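Local coordinates for fatty acyl CoA synthetase FADD13 (FATTY-ACYL-CoA SYNTHETASE) (Mycobacterium tuberculosis, PDB 3R44), which belongs to the ANL superfamily of AMP-binding enzymes, which pair a large N-terminal part with a small C-terminal domain, at residues 30-35 against 44-49; 69-74 against 116-121; 246-251 against 273-278; 459-464 against 488-493. One frame throughout, in Å; residues are numbered along the deposited sequence.

Contact 1: residues 30-35 against 44-49; sequences PRLQAY and MTYAQM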
loop_
_atom_site.group_PDB
_atom_site.type_symbol
_atom_site.label_atom_id
_atom_site.label_comp_id
_atom_site.label_asym_id
_atom_site.label_seq_id
_atom_site.Cartn_x
_atom_site.Cartn_y
_atom_site.Cartn_z
ATOM N N PRO A 30 -23.814 17.185 -6.626
ATOM C CA PRO A 30 -23.352 17.270 -8.009
ATOM C C PRO A 30 -22.329 18.364 -8.226
ATOM O O PRO A 30 -21.441 18.239 -9.067
ATOM C CB PRO A 30 -24.632 17.599 -8.806
ATOM C CG PRO A 30 -25.646 17.949 -7.839
ATOM C CD PRO A 30 -25.280 17.257 -6.557
ATOM N N ARG A 31 -22.464 19.445 -7.464
ATOM C CA ARG A 31 -21.614 20.611 -7.692
ATOM C C ARG A 31 -20.452 20.704 -6.724
ATOM O O ARG A 31 -19.659 21.649 -6.760
ATOM C CB ARG A 31 -22.500 21.878 -7.722
ATOM C CG ARG A 31 -23.637 21.752 -8.832
ATOM C CD ARG A 31 -22.863 21.705 -10.160
ATOM N NE ARG A 31 -23.566 21.508 -11.422
ATOM C CZ ARG A 31 -23.809 22.471 -12.320
ATOM N NH1 ARG A 31 -23.472 23.763 -12.099
ATOM N NH2 ARG A 31 -24.425 22.145 -13.456
ATOM N N LEU A 32 -20.327 19.721 -5.862
ATOM C CA LEU A 32 -19.196 19.651 -4.990
ATOM C C LEU A 32 -17.942 19.307 -5.765
ATOM O O LEU A 32 -17.967 18.422 -6.623
ATOM C CB LEU A 32 -19.441 18.582 -3.922
ATOM C CG LEU A 32 -18.271 18.244 -3.012
ATOM C CD1 LEU A 32 -17.822 19.471 -2.143
ATOM C CD2 LEU A 32 -18.702 17.091 -2.116
ATOM N N GLN A 33 -16.843 20.036 -5.542
ATOM C CA GLN A 33 -15.590 19.638 -6.185
ATOM C C GLN A 33 -15.130 18.209 -5.875
ATOM O O GLN A 33 -15.114 17.761 -4.689
ATOM C CB GLN A 33 -14.472 20.610 -5.903
ATOM C CG GLN A 33 -14.731 22.034 -6.393
ATOM C CD GLN A 33 -13.456 22.832 -6.280
ATOM O OE1 GLN A 33 -12.930 23.006 -5.214
ATOM N NE2 GLN A 33 -12.904 23.198 -7.404
ATOM N N ALA A 34 -14.833 17.460 -6.933
ATOM C CA ALA A 34 -14.404 16.054 -6.793
ATOM C C ALA A 34 -12.907 15.852 -6.954
ATOM O O ALA A 34 -12.294 15.018 -6.280
ATOM C CB ALA A 34 -15.174 15.154 -7.811
ATOM N N TYR A 35 -12.326 16.625 -7.861
ATOM C CA TYR A 35 -10.912 16.422 -8.307
ATOM C C TYR A 35 -10.322 17.727 -8.725
ATOM O O TYR A 35 -10.886 18.367 -9.569
ATOM C CB TYR A 35 -10.873 15.395 -9.440
ATOM C CG TYR A 35 -9.491 14.861 -9.730
ATOM C CD1 TYR A 35 -9.089 13.638 -9.200
ATOM C CD2 TYR A 35 -8.597 15.562 -10.517
ATOM C CE1 TYR A 35 -7.847 13.154 -9.411
ATOM C CE2 TYR A 35 -7.299 15.058 -10.759
ATOM C CZ TYR A 35 -6.965 13.840 -10.189
ATOM O OH TYR A 35 -5.743 13.259 -10.401
ATOM N N MET A 44 -12.785 19.699 -11.208
ATOM C CA MET A 44 -14.011 19.040 -11.672
ATOM C C MET A 44 -14.938 18.755 -10.534
ATOM O O MET A 44 -14.476 18.364 -9.489
ATOM C CB MET A 44 -13.666 17.757 -12.357
ATOM C CG MET A 44 -13.057 18.034 -13.725
ATOM S SD MET A 44 -12.481 16.514 -14.444
ATOM C CE MET A 44 -13.935 15.468 -14.515
ATOM N N THR A 45 -16.242 18.943 -10.766
ATOM C CA THR A 45 -17.257 18.598 -9.790
ATOM C C THR A 45 -17.598 17.111 -9.850
ATOM O O THR A 45 -17.202 16.398 -10.753
ATOM C CB THR A 45 -18.533 19.329 -10.044
ATOM O OG1 THR A 45 -18.984 18.940 -11.339
ATOM C CG2 THR A 45 -18.341 20.891 -10.001
ATOM N N TYR A 46 -18.329 16.641 -8.853
ATOM C CA TYR A 46 -18.779 15.232 -8.860
ATOM C C TYR A 46 -19.615 14.898 -10.094
ATOM O O TYR A 46 -19.452 13.837 -10.702
ATOM C CB TYR A 46 -19.470 14.815 -7.558
ATOM C CG TYR A 46 -18.455 14.322 -6.597
ATOM C CD1 TYR A 46 -18.002 15.129 -5.548
ATOM C CD2 TYR A 46 -17.900 13.074 -6.750
ATOM C CE1 TYR A 46 -17.031 14.679 -4.685
ATOM C CE2 TYR A 46 -16.921 12.616 -5.924
ATOM C CZ TYR A 46 -16.469 13.408 -4.880
ATOM O OH TYR A 46 -15.471 12.866 -4.055
ATOM N N ALA A 47 -20.496 15.806 -10.488
ATOM C CA ALA A 47 -21.281 15.573 -11.727
ATOM C C ALA A 47 -20.344 15.430 -12.949
ATOM O O ALA A 47 -20.540 14.540 -13.800
ATOM C CB ALA A 47 -22.322 16.684 -11.957
ATOM N N GLN A 48 -19.311 16.265 -13.034
ATOM C CA GLN A 48 -18.342 16.132 -14.158
ATOM C C GLN A 48 -17.520 14.857 -14.082
ATOM O O GLN A 48 -17.266 14.206 -15.111
ATOM C CB GLN A 48 -17.405 17.324 -14.272
ATOM C CG GLN A 48 -18.162 18.618 -14.468
ATOM C CD GLN A 48 -17.274 19.842 -14.350
ATOM O OE1 GLN A 48 -16.542 20.042 -13.353
ATOM N NE2 GLN A 48 -17.356 20.696 -15.348
ATOM N N MET A 49 -17.143 14.472 -12.869
ATOM C CA MET A 49 -16.364 13.287 -12.736
ATOM C C MET A 49 -17.216 12.062 -13.165
ATOM O O MET A 49 -16.707 11.152 -13.838
ATOM C CB MET A 49 -15.897 13.107 -11.302
ATOM C CG MET A 49 -14.909 11.968 -11.213
ATOM S SD MET A 49 -13.819 12.223 -9.825
ATOM C CE MET A 49 -14.702 11.272 -8.635
HETATM O O HOH W 1 -13.259 12.423 -5.792
#

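Contact 2: residues 69-74 against 116-121; sequences DRVALL and SKVVIY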
loop_
_atom_site.group_PDB
_atom_site.type_symbol
_atom_site.label_atom_id
_atom_site.label_comp_id
_atom_site.label_asym_id
_atom_site.label_seq_id
_atom_site.Cartn_x
_atom_site.Cartn_y
_atom_site.Cartn_z
ATOM N N ASP A 69 -13.673 -8.680 -17.952
ATOM C CA ASP A 69 -12.452 -8.448 -18.787
ATOM C C ASP A 69 -11.464 -7.494 -18.040
ATOM O O ASP A 69 -11.915 -6.551 -17.341
ATOM C CB ASP A 69 -12.793 -7.815 -20.139
ATOM C CG ASP A 69 -13.512 -8.756 -21.094
ATOM O OD1 ASP A 69 -13.307 -9.995 -20.990
ATOM O OD2 ASP A 69 -14.290 -8.221 -21.922
ATOM N N ARG A 70 -10.159 -7.732 -18.183
ATOM C CA ARG A 70 -9.163 -6.928 -17.469
ATOM C C ARG A 70 -8.625 -5.826 -18.336
ATOM O O ARG A 70 -8.290 -6.054 -19.511
ATOM C CB ARG A 70 -7.998 -7.784 -16.934
ATOM C CG ARG A 70 -8.245 -8.504 -15.590
ATOM C CD ARG A 70 -9.193 -9.684 -15.709
ATOM N NE ARG A 70 -8.624 -10.765 -16.537
ATOM C CZ ARG A 70 -9.300 -11.707 -17.194
ATOM N NH1 ARG A 70 -10.630 -11.703 -17.307
ATOM N NH2 ARG A 70 -8.610 -12.636 -17.835
ATOM N N VAL A 71 -8.577 -4.626 -17.753
ATOM C CA VAL A 71 -8.028 -3.406 -18.395
ATOM C C VAL A 71 -6.843 -2.995 -17.521
ATOM O O VAL A 71 -7.028 -2.603 -16.334
ATOM C CB VAL A 71 -9.043 -2.220 -18.359
ATOM C CG1 VAL A 71 -8.426 -1.017 -19.129
ATOM C CG2 VAL A 71 -10.408 -2.697 -18.950
ATOM N N ALA A 72 -5.642 -3.108 -18.059
ATOM C CA ALA A 72 -4.454 -2.684 -17.309
ATOM C C ALA A 72 -4.291 -1.171 -17.429
ATOM O O ALA A 72 -4.501 -0.582 -18.494
ATOM C CB ALA A 72 -3.177 -3.414 -17.820
ATOM N N LEU A 73 -3.837 -0.568 -16.338
ATOM C CA LEU A 73 -3.645 0.885 -16.238
ATOM C C LEU A 73 -2.217 1.142 -15.844
ATOM O O LEU A 73 -1.806 0.793 -14.731
ATOM C CB LEU A 73 -4.620 1.515 -15.237
ATOM C CG LEU A 73 -6.116 1.312 -15.506
ATOM C CD1 LEU A 73 -6.925 1.856 -14.295
ATOM C CD2 LEU A 73 -6.523 1.946 -16.810
ATOM N N LEU A 74 -1.450 1.708 -16.769
ATOM C CA LEU A 74 -0.025 2.020 -16.528
ATOM C C LEU A 74 0.237 3.495 -16.827
ATOM O O LEU A 74 0.640 3.865 -17.942
ATOM C CB LEU A 74 0.833 1.107 -17.432
ATOM C CG LEU A 74 2.348 1.061 -17.292
ATOM C CD1 LEU A 74 2.757 0.587 -15.845
ATOM C CD2 LEU A 74 3.051 0.213 -18.381
ATOM N N SER A 116 -4.832 -9.466 -19.225
ATOM C CA SER A 116 -5.359 -8.158 -19.604
ATOM C C SER A 116 -5.631 -8.135 -21.090
ATOM O O SER A 116 -4.807 -8.582 -21.914
ATOM C CB SER A 116 -4.418 -6.993 -19.303
ATOM O OG SER A 116 -4.324 -6.833 -17.890
ATOM N N LYS A 117 -6.772 -7.557 -21.422
ATOM C CA LYS A 117 -7.206 -7.422 -22.807
ATOM C C LYS A 117 -6.803 -6.087 -23.413
ATOM O O LYS A 117 -6.510 -5.983 -24.580
ATOM C CB LYS A 117 -8.723 -7.575 -22.813
ATOM C CG LYS A 117 -9.403 -7.602 -24.142
ATOM C CD LYS A 117 -10.864 -8.101 -23.949
ATOM C CE LYS A 117 -11.622 -8.096 -25.277
ATOM N NZ LYS A 117 -10.925 -8.885 -26.338
ATOM N N VAL A 118 -6.834 -5.032 -22.600
ATOM C CA VAL A 118 -6.569 -3.685 -23.050
ATOM C C VAL A 118 -5.541 -3.126 -22.118
ATOM O O VAL A 118 -5.626 -3.367 -20.916
ATOM C CB VAL A 118 -7.872 -2.837 -23.000
ATOM C CG1 VAL A 118 -7.598 -1.337 -23.162
ATOM C CG2 VAL A 118 -8.870 -3.347 -24.097
ATOM N N VAL A 119 -4.576 -2.411 -22.661
ATOM C CA VAL A 119 -3.559 -1.747 -21.857
ATOM C C VAL A 119 -3.617 -0.260 -22.143
ATOM O O VAL A 119 -3.483 0.153 -23.299
ATOM C CB VAL A 119 -2.165 -2.307 -22.148
ATOM C CG1 VAL A 119 -1.095 -1.521 -21.366
ATOM C CG2 VAL A 119 -2.179 -3.852 -21.786
ATOM N N ILE A 120 -3.877 0.523 -21.105
ATOM C CA ILE A 120 -3.919 1.983 -21.236
ATOM C C ILE A 120 -2.671 2.554 -20.555
ATOM O O ILE A 120 -2.479 2.324 -19.350
ATOM C CB ILE A 120 -5.204 2.572 -20.671
ATOM C CG1 ILE A 120 -6.432 1.969 -21.381
ATOM C CG2 ILE A 120 -5.179 4.110 -20.882
ATOM C CD1 ILE A 120 -7.681 2.371 -20.806
ATOM N N TYR A 121 -1.822 3.256 -21.311
ATOM C CA TYR A 121 -0.561 3.720 -20.780
ATOM C C TYR A 121 -0.261 5.174 -20.986
ATOM O O TYR A 121 -0.614 5.811 -22.007
ATOM C CB TYR A 121 0.588 2.879 -21.305
ATOM C CG TYR A 121 0.844 3.009 -22.785
ATOM C CD1 TYR A 121 1.812 3.891 -23.281
ATOM C CD2 TYR A 121 0.114 2.266 -23.686
ATOM C CE1 TYR A 121 2.044 3.991 -24.644
ATOM C CE2 TYR A 121 0.322 2.378 -25.035
ATOM C CZ TYR A 121 1.280 3.220 -25.510
ATOM O OH TYR A 121 1.453 3.257 -26.886
#

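Contact 3: residues 246-251 against 273-278; sequences DATKVW and RQVPEF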
loop_
_atom_site.group_PDB
_atom_site.type_symbol
_atom_site.label_atom_id
_atom_site.label_comp_id
_atom_site.label_asym_id
_atom_site.label_seq_id
_atom_site.Cartn_x
_atom_site.Cartn_y
_atom_site.Cartn_z
ATOM N N ASP A 246 6.476 17.180 -4.787
ATOM C CA ASP A 246 7.585 18.105 -4.671
ATOM C C ASP A 246 7.476 18.795 -3.332
ATOM O O ASP A 246 6.553 19.585 -3.113
ATOM C CB ASP A 246 7.512 19.172 -5.770
ATOM C CG ASP A 246 8.729 20.048 -5.813
ATOM O OD1 ASP A 246 9.445 20.158 -4.795
ATOM O OD2 ASP A 246 9.000 20.639 -6.889
ATOM N N ALA A 247 8.402 18.521 -2.442
ATOM C CA ALA A 247 8.286 19.047 -1.071
ATOM C C ALA A 247 8.357 20.566 -1.024
ATOM O O ALA A 247 7.818 21.202 -0.110
ATOM C CB ALA A 247 9.386 18.423 -0.130
ATOM N N THR A 248 9.038 21.150 -1.998
ATOM C CA THR A 248 9.122 22.601 -2.081
ATOM C C THR A 248 7.876 23.291 -2.615
ATOM O O THR A 248 7.845 24.507 -2.645
ATOM C CB THR A 248 10.332 23.069 -2.915
ATOM O OG1 THR A 248 10.140 22.718 -4.297
ATOM C CG2 THR A 248 11.626 22.448 -2.321
ATOM N N LYS A 249 6.899 22.523 -3.102
ATOM C CA LYS A 249 5.662 23.052 -3.672
ATOM C C LYS A 249 4.429 22.623 -2.886
ATOM O O LYS A 249 3.330 23.195 -3.075
ATOM C CB LYS A 249 5.484 22.593 -5.129
ATOM C CG LYS A 249 6.578 23.061 -6.071
ATOM C CD LYS A 249 6.029 23.289 -7.485
ATOM C CE LYS A 249 7.129 23.809 -8.420
ATOM N NZ LYS A 249 7.677 22.592 -9.144
ATOM N N VAL A 250 4.565 21.641 -2.000
ATOM C CA VAL A 250 3.371 21.032 -1.380
ATOM C C VAL A 250 2.649 21.919 -0.363
ATOM O O VAL A 250 1.420 21.933 -0.316
ATOM C CB VAL A 250 3.689 19.633 -0.818
ATOM C CG1 VAL A 250 4.673 19.714 0.285
ATOM C CG2 VAL A 250 2.397 18.838 -0.400
ATOM N N TRP A 251 3.389 22.700 0.418
ATOM C CA TRP A 251 2.724 23.525 1.434
ATOM C C TRP A 251 1.885 24.600 0.766
ATOM O O TRP A 251 0.831 24.935 1.261
ATOM C CB TRP A 251 3.701 24.135 2.438
ATOM C CG TRP A 251 4.231 23.144 3.457
ATOM C CD1 TRP A 251 5.497 22.677 3.531
ATOM C CD2 TRP A 251 3.497 22.480 4.495
ATOM N NE1 TRP A 251 5.617 21.775 4.561
ATOM C CE2 TRP A 251 4.400 21.600 5.144
ATOM C CE3 TRP A 251 2.166 22.489 4.900
ATOM C CZ2 TRP A 251 4.028 20.796 6.225
ATOM C CZ3 TRP A 251 1.786 21.680 5.986
ATOM C CH2 TRP A 251 2.709 20.843 6.622
ATOM N N ARG A 273 9.060 18.941 6.577
ATOM C CA ARG A 273 9.489 19.659 7.770
ATOM C C ARG A 273 10.752 20.480 7.493
ATOM O O ARG A 273 11.038 21.447 8.209
ATOM C CB ARG A 273 9.708 18.663 8.910
ATOM C CG ARG A 273 10.009 19.290 10.220
ATOM C CD ARG A 273 11.377 18.931 10.694
ATOM N NE ARG A 273 11.720 19.579 11.959
ATOM C CZ ARG A 273 11.851 20.884 12.136
ATOM N NH1 ARG A 273 11.619 21.731 11.145
ATOM N NH2 ARG A 273 12.181 21.339 13.338
ATOM N N GLN A 274 11.515 20.105 6.466
ATOM C CA GLN A 274 12.788 20.790 6.200
ATOM C C GLN A 274 12.708 21.996 5.263
ATOM O O GLN A 274 13.611 22.874 5.304
ATOM C CB GLN A 274 13.843 19.804 5.698
ATOM C CG GLN A 274 13.837 18.462 6.375
ATOM C CD GLN A 274 14.091 18.577 7.858
ATOM O OE1 GLN A 274 14.646 19.587 8.342
ATOM N NE2 GLN A 274 13.727 17.549 8.587
ATOM N N VAL A 275 11.650 22.088 4.470
ATOM C CA VAL A 275 11.524 23.190 3.480
ATOM C C VAL A 275 11.133 24.512 4.166
ATOM O O VAL A 275 10.488 24.471 5.236
ATOM C CB VAL A 275 10.576 22.803 2.380
ATOM C CG1 VAL A 275 11.195 21.592 1.662
ATOM C CG2 VAL A 275 9.196 22.459 2.906
ATOM N N PRO A 276 11.530 25.660 3.579
ATOM C CA PRO A 276 11.296 27.005 4.148
ATOM C C PRO A 276 9.816 27.213 4.436
ATOM O O PRO A 276 9.456 27.887 5.413
ATOM C CB PRO A 276 11.729 27.933 3.006
ATOM C CG PRO A 276 12.861 27.214 2.378
ATOM C CD PRO A 276 12.443 25.738 2.424
ATOM N N GLU A 277 8.957 26.610 3.607
ATOM C CA GLU A 277 7.525 26.777 3.805
ATOM C C GLU A 277 6.971 26.239 5.134
ATOM O O GLU A 277 5.899 26.676 5.544
ATOM C CB GLU A 277 6.717 26.238 2.628
ATOM C CG GLU A 277 6.943 27.030 1.334
ATOM C CD GLU A 277 8.310 26.727 0.632
ATOM O OE1 GLU A 277 9.058 25.715 0.951
ATOM O OE2 GLU A 277 8.662 27.565 -0.247
ATOM N N PHE A 278 7.634 25.269 5.752
ATOM C CA PHE A 278 7.152 24.687 7.017
ATOM C C PHE A 278 7.091 25.732 8.129
ATOM O O PHE A 278 6.109 25.797 8.868
ATOM C CB PHE A 278 8.072 23.567 7.451
ATOM C CG PHE A 278 7.631 22.861 8.700
ATOM C CD1 PHE A 278 6.602 21.986 8.674
ATOM C CD2 PHE A 278 8.259 23.091 9.906
ATOM C CE1 PHE A 278 6.218 21.306 9.838
ATOM C CE2 PHE A 278 7.857 22.457 11.065
ATOM C CZ PHE A 278 6.843 21.592 11.047
HETATM O O HOH W 2 6.492 23.425 0.412
#

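Contact 4: residues 459-464 against 488-493; sequences VVADQN and VIFAEA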
loop_
_atom_site.group_PDB
_atom_site.type_symbol
_atom_site.label_atom_id
_atom_site.label_comp_id
_atom_site.label_asym_id
_atom_site.label_seq_id
_atom_site.Cartn_x
_atom_site.Cartn_y
_atom_site.Cartn_z
ATOM N N VAL A 459 25.834 -6.608 13.882
ATOM C CA VAL A 459 25.811 -6.160 15.263
ATOM C C VAL A 459 26.719 -4.966 15.393
ATOM O O VAL A 459 27.868 -5.017 14.933
ATOM C CB VAL A 459 26.284 -7.277 16.211
ATOM C CG1 VAL A 459 26.382 -6.697 17.609
ATOM C CG2 VAL A 459 25.282 -8.502 16.148
ATOM N N VAL A 460 26.239 -3.908 16.022
ATOM C CA VAL A 460 27.078 -2.798 16.440
ATOM C C VAL A 460 27.287 -2.958 17.931
ATOM O O VAL A 460 26.315 -3.019 18.721
ATOM C CB VAL A 460 26.422 -1.417 16.094
ATOM C CG1 VAL A 460 27.303 -0.243 16.532
ATOM C CG2 VAL A 460 26.027 -1.351 14.634
ATOM N N ALA A 461 28.546 -3.107 18.345
ATOM C CA ALA A 461 28.851 -3.406 19.743
ATOM C C ALA A 461 30.216 -2.895 20.123
ATOM O O ALA A 461 31.044 -2.561 19.242
ATOM C CB ALA A 461 28.800 -4.898 20.008
ATOM N N ASP A 462 30.428 -2.849 21.440
ATOM C CA ASP A 462 31.757 -2.692 22.016
ATOM C C ASP A 462 32.525 -3.981 21.846
ATOM O O ASP A 462 32.406 -4.883 22.648
ATOM C CB ASP A 462 31.648 -2.339 23.495
ATOM C CG ASP A 462 32.991 -2.132 24.149
ATOM O OD1 ASP A 462 34.060 -2.341 23.493
ATOM O OD2 ASP A 462 32.954 -1.704 25.324
ATOM N N GLN A 463 33.308 -4.071 20.776
ATOM C CA GLN A 463 34.035 -5.308 20.490
ATOM C C GLN A 463 35.106 -5.666 21.485
ATOM O O GLN A 463 35.595 -6.798 21.460
ATOM C CB GLN A 463 34.611 -5.286 19.081
ATOM C CG GLN A 463 33.489 -5.257 18.052
ATOM C CD GLN A 463 33.969 -5.276 16.581
ATOM O OE1 GLN A 463 33.661 -4.380 15.810
ATOM N NE2 GLN A 463 34.720 -6.279 16.222
ATOM N N ASN A 464 35.442 -4.736 22.378
ATOM C CA ASN A 464 36.273 -5.055 23.549
ATOM C C ASN A 464 35.560 -5.852 24.622
ATOM O O ASN A 464 36.217 -6.494 25.442
ATOM C CB ASN A 464 36.829 -3.772 24.198
ATOM C CG ASN A 464 37.895 -3.099 23.345
ATOM O OD1 ASN A 464 38.417 -3.681 22.385
ATOM N ND2 ASN A 464 38.235 -1.857 23.698
ATOM N N VAL A 488 27.712 -14.024 12.689
ATOM C CA VAL A 488 27.594 -12.762 13.377
ATOM C C VAL A 488 28.636 -11.814 12.743
ATOM O O VAL A 488 29.848 -12.146 12.634
ATOM C CB VAL A 488 27.847 -12.911 14.910
ATOM C CG1 VAL A 488 27.950 -11.541 15.549
ATOM C CG2 VAL A 488 26.736 -13.773 15.589
ATOM N N ILE A 489 28.198 -10.635 12.347
ATOM C CA ILE A 489 29.053 -9.675 11.644
ATOM C C ILE A 489 29.048 -8.393 12.458
ATOM O O ILE A 489 28.018 -7.800 12.594
ATOM C CB ILE A 489 28.528 -9.375 10.223
ATOM C CG1 ILE A 489 28.689 -10.612 9.340
ATOM C CG2 ILE A 489 29.198 -8.139 9.597
ATOM C CD1 ILE A 489 27.914 -10.518 8.048
ATOM N N PHE A 490 30.196 -7.993 12.999
ATOM C CA PHE A 490 30.291 -6.719 13.681
ATOM C C PHE A 490 30.427 -5.632 12.625
ATOM O O PHE A 490 31.111 -5.809 11.612
ATOM C CB PHE A 490 31.452 -6.714 14.657
ATOM C CG PHE A 490 31.245 -7.599 15.851
ATOM C CD1 PHE A 490 30.288 -7.271 16.801
ATOM C CD2 PHE A 490 32.000 -8.752 16.031
ATOM C CE1 PHE A 490 30.080 -8.094 17.907
ATOM C CE2 PHE A 490 31.807 -9.582 17.167
ATOM C CZ PHE A 490 30.838 -9.241 18.087
ATOM N N ALA A 491 29.740 -4.523 12.848
ATOM C CA ALA A 491 29.812 -3.355 11.953
ATOM C C ALA A 491 30.003 -2.146 12.797
ATOM O O ALA A 491 29.547 -2.105 13.961
ATOM C CB ALA A 491 28.488 -3.212 11.148
ATOM N N GLU A 492 30.576 -1.098 12.211
ATOM C CA GLU A 492 30.621 0.164 12.910
ATOM C C GLU A 492 29.256 0.865 12.860
ATOM O O GLU A 492 28.997 1.692 13.690
ATOM C CB GLU A 492 31.717 1.085 12.307
ATOM C CG GLU A 492 33.104 0.569 12.550
ATOM C CD GLU A 492 33.489 0.492 14.041
ATOM O OE1 GLU A 492 33.130 1.438 14.796
ATOM O OE2 GLU A 492 34.128 -0.530 14.446
ATOM N N ALA A 493 28.437 0.551 11.850
ATOM C CA ALA A 493 27.158 1.194 11.606
ATOM C C ALA A 493 26.279 0.307 10.747
ATOM O O ALA A 493 26.766 -0.404 9.868
ATOM C CB ALA A 493 27.322 2.563 10.896
HETATM O O HOH W 3 30.710 -2.829 16.399
HETATM O O HOH W 4 33.009 -1.863 16.668
#

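Contact 1: residues 30-35 against 44-49
Ala34 sets its methyl squarely on the ring of Tyr46: CB sits 3.4 Å from the ring centroid and only 2° off the ring normal, a CH-pi contact over the face. The same methyl lies 3.8 Å from Met49 SD, and the bend of the Met49 chain at chi3 leaves CE beside it as well. On the Leu32 side of the phenol, Leu32 CD2 reaches Tyr46 CE1 at 3.9 Å, the two side chains lying alongside and pointing the same way. This is the dense part, where Tyr46 and Met49 also touch Leu22 of helix 18-28.

The two strands of a beta hairpin, 33-37 and 42-45, pair here with a classic bulge: Met44 O takes both Ala34 N (2.7 Å) and Tyr35 N (3.2 Å). A water donates to Ala34 O and to Tyr46 OH, and that hydroxyl is also hydrogen-bonded to Val237 O. Between the dense part and the looser end, Leu32 O receives Tyr46 N at 2.9 Å.

The opposite end is looser. Arg31 and Gln48 are exposed, and Pro30 CB merely brushes Ala47 CB at 4.0 Å. What grips there is the backbone, with Pro30 O receiving Ala47 N at 3.0 Å. Thr45 and Gln48 add a capping box, each backbone N-H bonded to the other's side-chain oxygen.

Three successive N-H groups of the first helical turn, at residues 46, 47 and 48, thus find oxygens from Leu32, Pro30 and Thr45. The loop carbonyls serve as acceptors for the start of helix 46-62, where they probably also interact favourably with its dipole.

Contact 2: residues 69-74 against 116-121
Ile120 packs beside Leu73 and crosses Val71 on one face of the sheet. Its CB rests 3.9 Å from Ala72 O and 4.1 Å from Leu73 CD2. CG1 is anti to the carbonyl carbon (chi1 -58°), and the extended next torsion (chi2 174°) carries CD1 to the tip, where it meets Val71 CG1 at 3.9 Å and Leu73 CD2 at 4.2 Å. With Val118, these side chains make an apolar layer on that face.

On the other face, Ala72 CB sits 3.6 Å from Ser116 OG, which bonds the hydroxyl of Ser114, and Leu74 and Val119 pack on Ile129 of helix 126-134. Strands 70-74 and 118-121 are neighbours in the inner part of a four-stranded parallel sheet. Ile120 is gripped through its backbone too: its N gives to Ala72 O at 2.9 Å, nearly straight at 175°, and its O accepts Leu74 N at 2.8 Å. Lys117 N and Val118 O continue the pattern with Arg70 O and Ala72 N.

At the start of the pair only the aliphatic part of Lys117 touches Asp69; Lys117 NZ stays 5.6 Å from Asp69 OD2, which bonds Ala66 N. Cohesion therefore comes from backbone bonds and branched apolar side chains, with charge probably adding little beyond weak attraction at the start of the strand pair.

Contact 3: residues 246-251 against 273-278
Trp251 supplies most of the apolar contact. Val275 CG2 comes in at the indole edge, in its plane, 3.8 Å from Trp251 CD1. Farther round, Trp251 CZ2 lies at the edge of the Phe278 ring, in its plane, 3.7 Å from Phe278 CD1, while Phe278 CA lies over an indole face toward the rim. Trp251 CB and Glu277 CB approach to 3.7 Å. Val275 CG1 touches Ala247 CB at 4.1 Å, and its CG2 also lies against Ala247 O.

Both segments flank strand 261-264 of the large mixed sheet in sequence: one begins helix 247-256, which leads into that strand, and the other is the junction between helices 266-274 and 276-280, which follow it. The contact joins this helix start to that junction at the surface of the AMP-binding part.

The polar link between the segments runs through a water. It donates to Ala247 O at 2.6 Å, accepts from Trp251 N at 3.2 Å, and reaches Glu277 OE1 by a weak 3.5 Å bond. Trp251 NE1 bonds Met272 O, and Lys307 makes cation-pi contacts with both Trp251 and Phe278. At the helix start, Asp246 OD1 caps Thr248 N and also receives Thr248 OG1 at 2.7 Å, both from the same face above the carboxylate plane.

Contact 4: residues 459-464 against 488-493
In the beta-alpha-beta unit of the C-terminal domain, Val459 pairs in parallel with Phe490. Val459 N gives to Ile489 O at 2.8 Å, and Val459 O takes Ala491 N, also at 2.8 Å, while Phe490 CA makes a C-H...O contact with that same carbonyl oxygen. Val459 is thus held through both its N-H and its C=O by the neighbouring strand.

The two side chains run alongside each other on one face of the sheet, Val459 CG1 lying 4.0 Å from Phe490 CE1. The other branch, Val459 CG2, meets Val488 CG1 at 4.1 Å, and Ala461 CB closes on Phe490 CE1 as well. This is the face toward helix 468-478, the connection between strands 454-461 and 487-490: Val488 packs on Val472, and Phe490 on Ile471. The short strand segments are splayed by 49°, and regular pairing is replaced by water one step on. A water accepts from Ala461 N at 2.9 Å and lies 2.8 Å from Ala491 O, to which it may donate.

Gln463 then folds back over Phe490. With CG anti to its carbonyl carbon (chi1 -65°) and the chain extended beyond, Gln463 CG lies over one ring face toward the rim, 4.1 Å from the centroid, and the amide slides past the ring base nearly parallel to it, the planes 16° apart. Its OE1 ends 3.4 Å from Phe490 CB. A second water lies within hydrogen-bonding distance of both Gln463 OE1 and Glu492 OE2, joining the two exposed side chains at the solvent edge.

Contacts 1, 2 and 3 belong to the large AMP-binding part of the chain and contact 4 to the C-terminal domain; none touches another. Contacts 1 and 2 follow each other through helix 46-62 and strand 70-74, yet their centres are 26 Å apart. Contact 1 sits on the edge of the nine-stranded sheet that also carries strand 261-264, flanked in sequence by the segments of contact 3, 28 Å away between centres. Contact 4 lies across the chain's centre from contact 1, about 58 Å between centres. The bound histidine is about 14 Å from the Tyr46 side chain, which packs on helix 18-28, whose Ile18 lines that pocket.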